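Local coordinates for protein MgGH51 (Meripilus giganteus, PDB 6ZQ0) that catalyses, as a family GH51 alpha-L-arabinofuranosidase, the hydrolytic release of terminal arabinofuranosyl residues, probably from plant cell-wall polysaccharides, at residues Pro14-Gly19 with Gly221-Arg226; Thr424-Glu429 with Ile473-Ser478. All coordinates share one frame; numbering follows the deposited sequence.

Both contacts belong to the same eight-stranded parallel barrel, and their centres lie about 9 Å apart. Contact 1 packs the loop leading into the first strand, 20-21, onto the start of the second, 224-227; contact 2 pairs the last two strands. Since the first and eighth strands are neighbours, the contacts meet where the barrel closes: Thr16 OG1 of contact 1 is 2.5 Å from Phe475 O of contact 2, a probable hydrogen bond. Nearer the active site, Arg226 NH1 makes a salt bridge of 2.9 Å with Glu429 OE2, the carboxylate that also holds the bound cyclopentyl ligand. The side chain of Phe224 is farther off, about 13 Å from that ligand.

Contact 1: residues Pro14-Gly19 with Gly221-Arg226; sequences PSTLYG and GPSFFR
Ser15, exposed near the start of the loop, turns its carbonyl toward CB of Ser223. It belongs to a type I turn, Pro14 to Leu17, closed by a hydrogen bond of 3.3 Å from Leu17 N to Pro14 O. Out of that turn Thr16 sends its carbonyl to the rim of the Phe224 ring: Thr16 O lies 3.1 Å from Phe224 CD2, near the ring plane, and Leu17 O comes up to the same edge at 4.2 Å from CE2. These ring hydrogens thus face carbonyl oxygens.

Tyr18 turns its side chain off the other way, its hydroxyl bonding to Glu468, and gives its backbone carbonyl to the contact. Ser223 N donates to Tyr18 O at 2.9 Å, in the carbonyl plane, with an N-H...O angle of 154°. In one of the two conformers modelled for Ser223, OG adds a second bond of 2.8 Å to Tyr18 O, from above that plane.

Gly19 CA then sits over one face of Phe224, 3.5 Å from the ring centroid in a CH-pi contact; a side chain here would run into CD2. Phe224 reaches this spot because chi1 of 71° sets CG between its own N and carbonyl carbon, turning the ring in under Gly19. Beyond the loop the ring also packs on Phe426 and Ala476. A serine in its place would probably leave Gly19 without the ring beneath it and open a gap toward Phe426 and Ala476.

Leu20 continues the pairing with Phe224 by a backbone bond, so this is where the first two parallel strands of a (beta/alpha)8 barrel come together.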
ATOM      1  N   PRO A  14     -12.979  18.872  -1.846  1.00 20.47           N
ATOM      2  CA  PRO A  14     -13.039  17.680  -2.688  1.00 22.95           C
ATOM      3  C   PRO A  14     -13.282  16.405  -1.875  1.00 20.36           C
ATOM      4  O   PRO A  14     -12.685  16.227  -0.821  1.00 21.35           O
ATOM      5  CB  PRO A  14     -11.675  17.623  -3.362  1.00 22.69           C
ATOM      6  CG  PRO A  14     -11.084  18.986  -3.159  1.00 24.08           C
ATOM      7  CD  PRO A  14     -11.690  19.553  -1.891  1.00 21.45           C
ATOM      8  N   SER A  15     -14.084  15.502  -2.427  1.00 21.65           N
ATOM      9  CA  SER A  15     -14.332  14.157  -1.866  1.00 21.57           C
ATOM     10  C   SER A  15     -12.997  13.386  -1.786  1.00 19.92           C
ATOM     11  O   SER A  15     -12.856  12.575  -0.880  1.00 20.73           O
ATOM     12  CB  SER A  15     -15.354  13.398  -2.691  1.00 24.11           C
ATOM     13  OG  SER A  15     -14.885  13.218  -4.024  1.00 24.11           O
ATOM     14  N   THR A  16     -12.058  13.696  -2.672  1.00 17.67           N
ATOM     15  CA  THR A  16     -10.763  12.974  -2.825  1.00 17.77           C
ATOM     16  C   THR A  16      -9.648  13.565  -1.930  1.00 15.86           C
ATOM     17  O   THR A  16      -8.488  13.121  -2.049  1.00 17.60           O
ATOM     18  CB  THR A  16     -10.308  13.020  -4.279  1.00 18.70           C
ATOM     19  OG1 THR A  16     -10.411  14.392  -4.666  1.00 19.08           O
ATOM     20  CG2 THR A  16     -11.151  12.098  -5.122  1.00 19.68           C
ATOM     21  N   LEU A  17      -9.922  14.496  -1.039  1.00 15.75           N
ATOM     22  CA  LEU A  17      -8.793  15.271  -0.431  1.00 15.46           C
ATOM     23  C   LEU A  17      -7.792  14.341   0.267  1.00 16.31           C
ATOM     24  O   LEU A  17      -6.584  14.614   0.161  1.00 17.31           O
ATOM     25  CB  LEU A  17      -9.309  16.318   0.540  1.00 16.17           C
ATOM     26  CG  LEU A  17      -8.232  17.213   1.180  1.00 17.05           C
ATOM     27  CD1 LEU A  17      -7.377  17.889   0.134  1.00 18.45           C
ATOM     28  CD2 LEU A  17      -8.881  18.225   2.093  1.00 17.30           C
ATOM     29  N   TYR A  18      -8.258  13.314   0.978  1.00 16.93           N
ATOM     30  CA  TYR A  18      -7.369  12.465   1.801  1.00 16.88           C
ATOM     31  C   TYR A  18      -7.448  11.018   1.337  1.00 17.01           C
ATOM     32  O   TYR A  18      -8.531  10.465   1.172  1.00 19.40           O
ATOM     33  CB  TYR A  18      -7.711  12.540   3.291  1.00 18.11           C
ATOM     34  CG  TYR A  18      -7.673  13.914   3.872  1.00 16.73           C
ATOM     35  CD1 TYR A  18      -6.489  14.612   4.037  1.00 16.95           C
ATOM     36  CD2 TYR A  18      -8.860  14.561   4.151  1.00 18.20           C
ATOM     37  CE1 TYR A  18      -6.458  15.879   4.588  1.00 17.70           C
ATOM     38  CE2 TYR A  18      -8.854  15.835   4.663  1.00 18.32           C
ATOM     39  CZ  TYR A  18      -7.665  16.493   4.884  1.00 17.85           C
ATOM     40  OH  TYR A  18      -7.748  17.739   5.394  1.00 20.11           O
ATOM     41  N   GLY A  19      -6.285  10.425   1.104  1.00 16.71           N
ATOM     42  CA  GLY A  19      -6.240   9.056   0.589  1.00 16.18           C
ATOM     43  C   GLY A  19      -4.859   8.487   0.772  1.00 16.68           C
ATOM     44  O   GLY A  19      -4.045   9.066   1.618  1.00 16.64           O
ATOM     45  N   GLY A 221     -10.398   6.042   6.702  1.00 21.81           N
ATOM     46  CA  GLY A 221     -11.421   6.704   5.879  1.00 21.46           C
ATOM     47  C   GLY A 221     -10.839   7.308   4.610  1.00 18.22           C
ATOM     48  O   GLY A 221     -11.236   8.408   4.218  1.00 20.43           O
ATOM     49  N   PRO A 222      -9.930   6.609   3.894  1.00 17.09           N
ATOM     50  CA  PRO A 222      -9.353   7.171   2.681  1.00 17.58           C
ATOM     51  C   PRO A 222     -10.393   7.264   1.577  1.00 17.27           C
ATOM     52  O   PRO A 222     -11.283   6.435   1.514  1.00 19.05           O
ATOM     53  CB  PRO A 222      -8.259   6.170   2.283  1.00 16.93           C
ATOM     54  CG  PRO A 222      -8.722   4.867   2.862  1.00 18.18           C
ATOM     55  CD  PRO A 222      -9.442   5.244   4.144  1.00 17.57           C
ATOM     56  N   SER A 223     -10.203   8.207   0.669  1.00 18.11           N
ATOM     57  CA  SER A 223     -11.114   8.432  -0.488  0.50 16.72           C
ATOM     58  C   SER A 223     -10.494   7.911  -1.780  1.00 17.82           C
ATOM     59  O   SER A 223     -11.242   7.719  -2.764  1.00 19.68           O
ATOM     60  CB  SER A 223     -11.456   9.891  -0.648  0.50 16.66           C
ATOM     61  OG  SER A 223     -10.310  10.650  -0.986  0.50 15.17           O
ATOM     62  N   PHE A 224      -9.190   7.696  -1.791  1.00 16.16           N
ATOM     63  CA  PHE A 224      -8.529   7.252  -3.022  1.00 15.41           C
ATOM     64  C   PHE A 224      -7.346   6.384  -2.651  1.00 15.20           C
ATOM     65  O   PHE A 224      -6.892   6.401  -1.496  1.00 16.19           O
ATOM     66  CB  PHE A 224      -8.098   8.439  -3.875  1.00 15.27           C
ATOM     67  CG  PHE A 224      -6.944   9.209  -3.299  1.00 14.33           C
ATOM     68  CD1 PHE A 224      -5.631   8.750  -3.452  1.00 15.47           C
ATOM     69  CD2 PHE A 224      -7.187  10.378  -2.608  1.00 15.34           C
ATOM     70  CE1 PHE A 224      -4.588   9.485  -2.912  1.00 14.75           C
ATOM     71  CE2 PHE A 224      -6.141  11.100  -2.048  1.00 14.71           C
ATOM     72  CZ  PHE A 224      -4.844  10.637  -2.190  1.00 14.53           C
ATOM     73  N   PHE A 225      -6.875   5.696  -3.650  1.00 15.25           N
ATOM     74  CA  PHE A 225      -5.716   4.804  -3.559  1.00 16.05           C
ATOM     75  C   PHE A 225      -4.884   5.001  -4.816  1.00 16.00           C
ATOM     76  O   PHE A 225      -5.332   4.679  -5.928  1.00 17.37           O
ATOM     77  CB  PHE A 225      -6.230   3.398  -3.382  1.00 15.48           C
ATOM     78  CG  PHE A 225      -5.224   2.359  -2.989  1.00 16.17           C
ATOM     79  CD1 PHE A 225      -4.454   1.769  -3.966  1.00 17.86           C
ATOM     80  CD2 PHE A 225      -5.097   1.956  -1.654  1.00 19.76           C
ATOM     81  CE1 PHE A 225      -3.569   0.759  -3.641  1.00 17.55           C
ATOM     82  CE2 PHE A 225      -4.231   0.916  -1.336  1.00 19.81           C
ATOM     83  CZ  PHE A 225      -3.496   0.311  -2.337  1.00 19.34           C
ATOM     84  N   ARG A 226      -3.742   5.624  -4.645  1.00 15.67           N
ATOM     85  CA  ARG A 226      -2.777   5.853  -5.752  1.00 16.17           C
ATOM     86  C   ARG A 226      -1.903   4.603  -5.858  1.00 17.53           C
ATOM     87  O   ARG A 226      -1.382   4.155  -4.834  1.00 17.45           O
ATOM     88  CB  ARG A 226      -1.857   7.029  -5.405  1.00 17.87           C
ATOM     89  CG  ARG A 226      -0.897   7.417  -6.530  1.00 18.57           C
ATOM     90  CD  ARG A 226       0.230   8.271  -5.981  1.00 19.14           C
ATOM     91  NE  ARG A 226       1.209   8.542  -7.030  1.00 22.03           N
ATOM     92  CZ  ARG A 226       2.503   8.757  -6.797  1.00 21.91           C
ATOM     93  NH1 ARG A 226       2.942   8.795  -5.555  1.00 24.02           N
ATOM     94  NH2 ARG A 226       3.361   8.910  -7.790  1.00 20.88           N
TER

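Contact 2: residues Thr424-Glu429 with Ile473-Ser478; sequences TYFEGE and IVFAAS. With LXE ([(1~{S},2~{S},3~{S},4~{S})-2-(hydroxymethyl)-3,4-bis(oxidanyl)cyclopentyl]azanium), chain G.
Strands seven and eight of the (beta/alpha)8 barrel run side by side here: 424-428 and 474-478 are parallel to within 5°, their axes 4.5 Å apart. Tyr425 sits between two partners, its N donating to Ile473 O at 2.7 Å and its O accepting from Phe475 N at 2.9 Å. Glu427 repeats the pattern, N to Ala476 O and O from Ser478 N, both 2.8 Å. Two steps along 424-428 are thus matched by three along 474-478, and Phe475 and Ala476 both fall opposite Phe426, a beta bulge.

Phe426 and Ala476 share one face of the sheet. A chi1 of 174° carries the Phe426 ring away from its own N and alongside Ala476: CD1 lies 3.5 Å from Ala476 CB, Ala476 O lies at the ring's edge, and Gly428 CA rests over one ring face. The Phe475 ring reaches in separately, CE1 coming to 3.6 Å from Phe426 CB with the two rings turned obliquely, and Phe345 stacks on Phe475 from beyond. Tyr425, Glu427, Val474 and Ala477 share the opposite face, where Glu427 CB packs on Ala477 CB before the chain bends away to Tyr415; at the strand's start Ile473 CD1 lies alongside the Tyr425 ring.

Past Gly428, whose O takes a bond from Ser478 OG, the chain turns into the active site. Glu429's place at the end of the seventh strand is consistent with the family's catalytic nucleophile, and its OE2 accepts a hydrogen bond of 2.7 Å from the ligand's O2'.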
ATOM      1  N   THR A 424      -5.147  21.561 -10.786  1.00 19.86           N
ATOM      2  CA  THR A 424      -5.335  21.014  -9.425  1.00 17.71           C
ATOM      3  C   THR A 424      -4.102  20.226  -9.067  1.00 17.27           C
ATOM      4  O   THR A 424      -3.333  19.876  -9.973  1.00 18.43           O
ATOM      5  CB  THR A 424      -6.608  20.182  -9.336  1.00 18.53           C
ATOM      6  OG1 THR A 424      -6.528  19.086 -10.246  1.00 18.00           O
ATOM      7  CG2 THR A 424      -7.830  21.053  -9.577  1.00 19.55           C
ATOM      8  N   TYR A 425      -3.850  20.155  -7.768  1.00 17.42           N
ATOM      9  CA  TYR A 425      -2.605  19.614  -7.225  1.00 17.60           C
ATOM     10  C   TYR A 425      -2.941  18.405  -6.375  1.00 18.67           C
ATOM     11  O   TYR A 425      -3.893  18.418  -5.594  1.00 18.07           O
ATOM     12  CB  TYR A 425      -1.798  20.704  -6.522  1.00 18.82           C
ATOM     13  CG  TYR A 425      -1.383  21.793  -7.475  1.00 18.33           C
ATOM     14  CD1 TYR A 425      -0.232  21.669  -8.227  1.00 18.84           C
ATOM     15  CD2 TYR A 425      -2.235  22.854  -7.749  1.00 18.57           C
ATOM     16  CE1 TYR A 425       0.111  22.612  -9.193  1.00 19.75           C
ATOM     17  CE2 TYR A 425      -1.898  23.809  -8.687  1.00 18.95           C
ATOM     18  CZ  TYR A 425      -0.729  23.688  -9.402  1.00 20.73           C
ATOM     19  OH  TYR A 425      -0.403  24.628 -10.328  1.00 22.44           O
ATOM     20  N   PHE A 426      -2.132  17.371  -6.575  1.00 16.99           N
ATOM     21  CA  PHE A 426      -2.131  16.101  -5.816  1.00 17.10           C
ATOM     22  C   PHE A 426      -0.836  16.088  -5.014  1.00 17.01           C
ATOM     23  O   PHE A 426       0.233  16.061  -5.644  1.00 17.78           O
ATOM     24  CB  PHE A 426      -2.253  14.939  -6.800  1.00 17.75           C
ATOM     25  CG  PHE A 426      -2.133  13.535  -6.258  1.00 17.78           C
ATOM     26  CD1 PHE A 426      -2.539  13.217  -4.975  1.00 19.43           C
ATOM     27  CD2 PHE A 426      -1.598  12.524  -7.041  1.00 17.56           C
ATOM     28  CE1 PHE A 426      -2.489  11.899  -4.545  1.00 20.59           C
ATOM     29  CE2 PHE A 426      -1.537  11.218  -6.608  1.00 17.26           C
ATOM     30  CZ  PHE A 426      -1.995  10.909  -5.359  1.00 18.62           C
ATOM     31  N   GLU A 427      -0.937  16.087  -3.684  1.00 16.53           N
ATOM     32  CA  GLU A 427       0.244  15.912  -2.834  1.00 17.25           C
ATOM     33  C   GLU A 427       0.461  14.403  -2.695  1.00 17.38           C
ATOM     34  O   GLU A 427       0.061  13.834  -1.660  1.00 17.50           O
ATOM     35  CB  GLU A 427       0.106  16.689  -1.545  1.00 17.98           C
ATOM     36  CG  GLU A 427       1.455  16.880  -0.875  1.00 20.24           C
ATOM     37  CD  GLU A 427       2.207  18.135  -1.265  1.00 20.19           C
ATOM     38  OE1 GLU A 427       1.644  18.984  -1.956  1.00 21.05           O
ATOM     39  OE2 GLU A 427       3.375  18.206  -0.936  1.00 22.35           O
ATOM     40  N   GLY A 428       0.980  13.776  -3.753  1.00 16.70           N
ATOM     41  CA  GLY A 428       0.935  12.313  -3.933  1.00 16.84           C
ATOM     42  C   GLY A 428       1.883  11.564  -3.006  1.00 16.46           C
ATOM     43  O   GLY A 428       1.680  10.328  -2.819  1.00 18.10           O
ATOM     44  N   GLU A 429       2.903  12.251  -2.499  1.00 16.82           N
ATOM     45  CA  GLU A 429       3.855  11.728  -1.493  1.00 19.39           C
ATOM     46  C   GLU A 429       4.232  12.856  -0.568  1.00 20.58           C
ATOM     47  O   GLU A 429       4.755  13.898  -1.044  1.00 20.01           O
ATOM     48  CB  GLU A 429       5.137  11.139  -2.090  1.00 20.03           C
ATOM     49  CG  GLU A 429       4.822   9.967  -2.982  1.00 22.36           C
ATOM     50  CD  GLU A 429       6.004   9.391  -3.707  1.00 27.28           C
ATOM     51  OE1 GLU A 429       7.142   9.633  -3.220  1.00 24.01           O
ATOM     52  OE2 GLU A 429       5.783   8.836  -4.835  1.00 28.58           O
ATOM     53  N   ILE A 473      -7.873  24.046  -4.909  1.00 17.80           N
ATOM     54  CA  ILE A 473      -6.898  23.609  -5.965  1.00 18.30           C
ATOM     55  C   ILE A 473      -6.192  22.315  -5.557  1.00 18.06           C
ATOM     56  O   ILE A 473      -5.728  21.643  -6.460  1.00 16.84           O
ATOM     57  CB  ILE A 473      -5.886  24.712  -6.359  1.00 18.57           C
ATOM     58  CG1 ILE A 473      -4.928  25.087  -5.233  1.00 17.75           C
ATOM     59  CG2 ILE A 473      -6.634  25.929  -6.848  1.00 18.97           C
ATOM     60  CD1 ILE A 473      -3.804  25.966  -5.645  1.00 18.59           C
ATOM     61  N   VAL A 474      -6.101  21.998  -4.261  1.00 16.33           N
ATOM     62  CA  VAL A 474      -5.501  20.715  -3.824  1.00 16.56           C
ATOM     63  C   VAL A 474      -6.644  19.724  -3.794  1.00 16.86           C
ATOM     64  O   VAL A 474      -7.606  19.948  -3.063  1.00 18.21           O
ATOM     65  CB  VAL A 474      -4.837  20.813  -2.453  1.00 16.61           C
ATOM     66  CG1 VAL A 474      -4.320  19.448  -2.055  1.00 15.29           C
ATOM     67  CG2 VAL A 474      -3.728  21.836  -2.426  1.00 16.91           C
ATOM     68  N   PHE A 475      -6.563  18.685  -4.585  1.00 16.57           N
ATOM     69  CA  PHE A 475      -7.720  17.783  -4.730  1.00 16.66           C
ATOM     70  C   PHE A 475      -7.487  16.476  -3.969  1.00 16.03           C
ATOM     71  O   PHE A 475      -8.453  15.699  -3.793  1.00 17.23           O
ATOM     72  CB  PHE A 475      -8.074  17.564  -6.193  1.00 17.81           C
ATOM     73  CG  PHE A 475      -7.198  16.620  -6.952  1.00 17.49           C
ATOM     74  CD1 PHE A 475      -6.051  17.054  -7.590  1.00 16.91           C
ATOM     75  CD2 PHE A 475      -7.588  15.312  -7.099  1.00 17.53           C
ATOM     76  CE1 PHE A 475      -5.284  16.158  -8.330  1.00 17.67           C
ATOM     77  CE2 PHE A 475      -6.846  14.431  -7.871  1.00 18.78           C
ATOM     78  CZ  PHE A 475      -5.687  14.850  -8.475  1.00 18.08           C
ATOM     79  N   ALA A 476      -6.241  16.199  -3.610  1.00 15.56           N
ATOM     80  CA  ALA A 476      -5.852  14.870  -3.112  1.00 16.27           C
ATOM     81  C   ALA A 476      -4.483  14.955  -2.449  1.00 15.65           C
ATOM     82  O   ALA A 476      -3.628  15.753  -2.900  1.00 16.07           O
ATOM     83  CB  ALA A 476      -5.905  13.848  -4.227  1.00 16.41           C
ATOM     84  N   ALA A 477      -4.310  14.197  -1.363  1.00 16.18           N
ATOM     85  CA  ALA A 477      -3.056  14.225  -0.592  1.00 16.69           C
ATOM     86  C   ALA A 477      -2.856  12.895   0.115  1.00 17.01           C
ATOM     87  O   ALA A 477      -3.843  12.378   0.661  1.00 16.59           O
ATOM     88  CB  ALA A 477      -3.108  15.337   0.385  1.00 16.93           C
ATOM     89  N   SER A 478      -1.661  12.325   0.013  1.00 15.78           N
ATOM     90  CA  SER A 478      -1.376  10.999   0.598  1.00 16.37           C
ATOM     91  C   SER A 478       0.026  10.996   1.179  1.00 15.71           C
ATOM     92  O   SER A 478       0.994  11.314   0.465  1.00 15.51           O
ATOM     93  CB  SER A 478      -1.550   9.902  -0.394  1.00 18.09           C
ATOM     94  OG  SER A 478      -0.897  10.190  -1.614  1.00 18.23           O
TER
HETATM   95  C1' LXE G 711       9.087   8.735  -3.953  1.00 27.95           C
HETATM   96  C2' LXE G 711       8.935   7.534  -4.854  1.00 28.97           C
HETATM   97  O2' LXE G 711       7.951   7.630  -5.892  1.00 28.22           O
HETATM   98  C3' LXE G 711       8.588   6.389  -3.910  1.00 26.77           C
HETATM   99  O3' LXE G 711       8.744   5.106  -4.577  1.00 19.33           O
HETATM  100  C4' LXE G 711       9.469   6.663  -2.681  1.00 27.96           C
HETATM  101  C5' LXE G 711       8.966   6.216  -1.286  1.00 31.02           C
HETATM  102  O5' LXE G 711       7.670   6.729  -0.950  1.00 29.73           O
HETATM  103  C6' LXE G 711       9.691   8.186  -2.712  1.00 30.39           C
HETATM  104  N1' LXE G 711      11.094   8.611  -2.705  1.00 36.56           N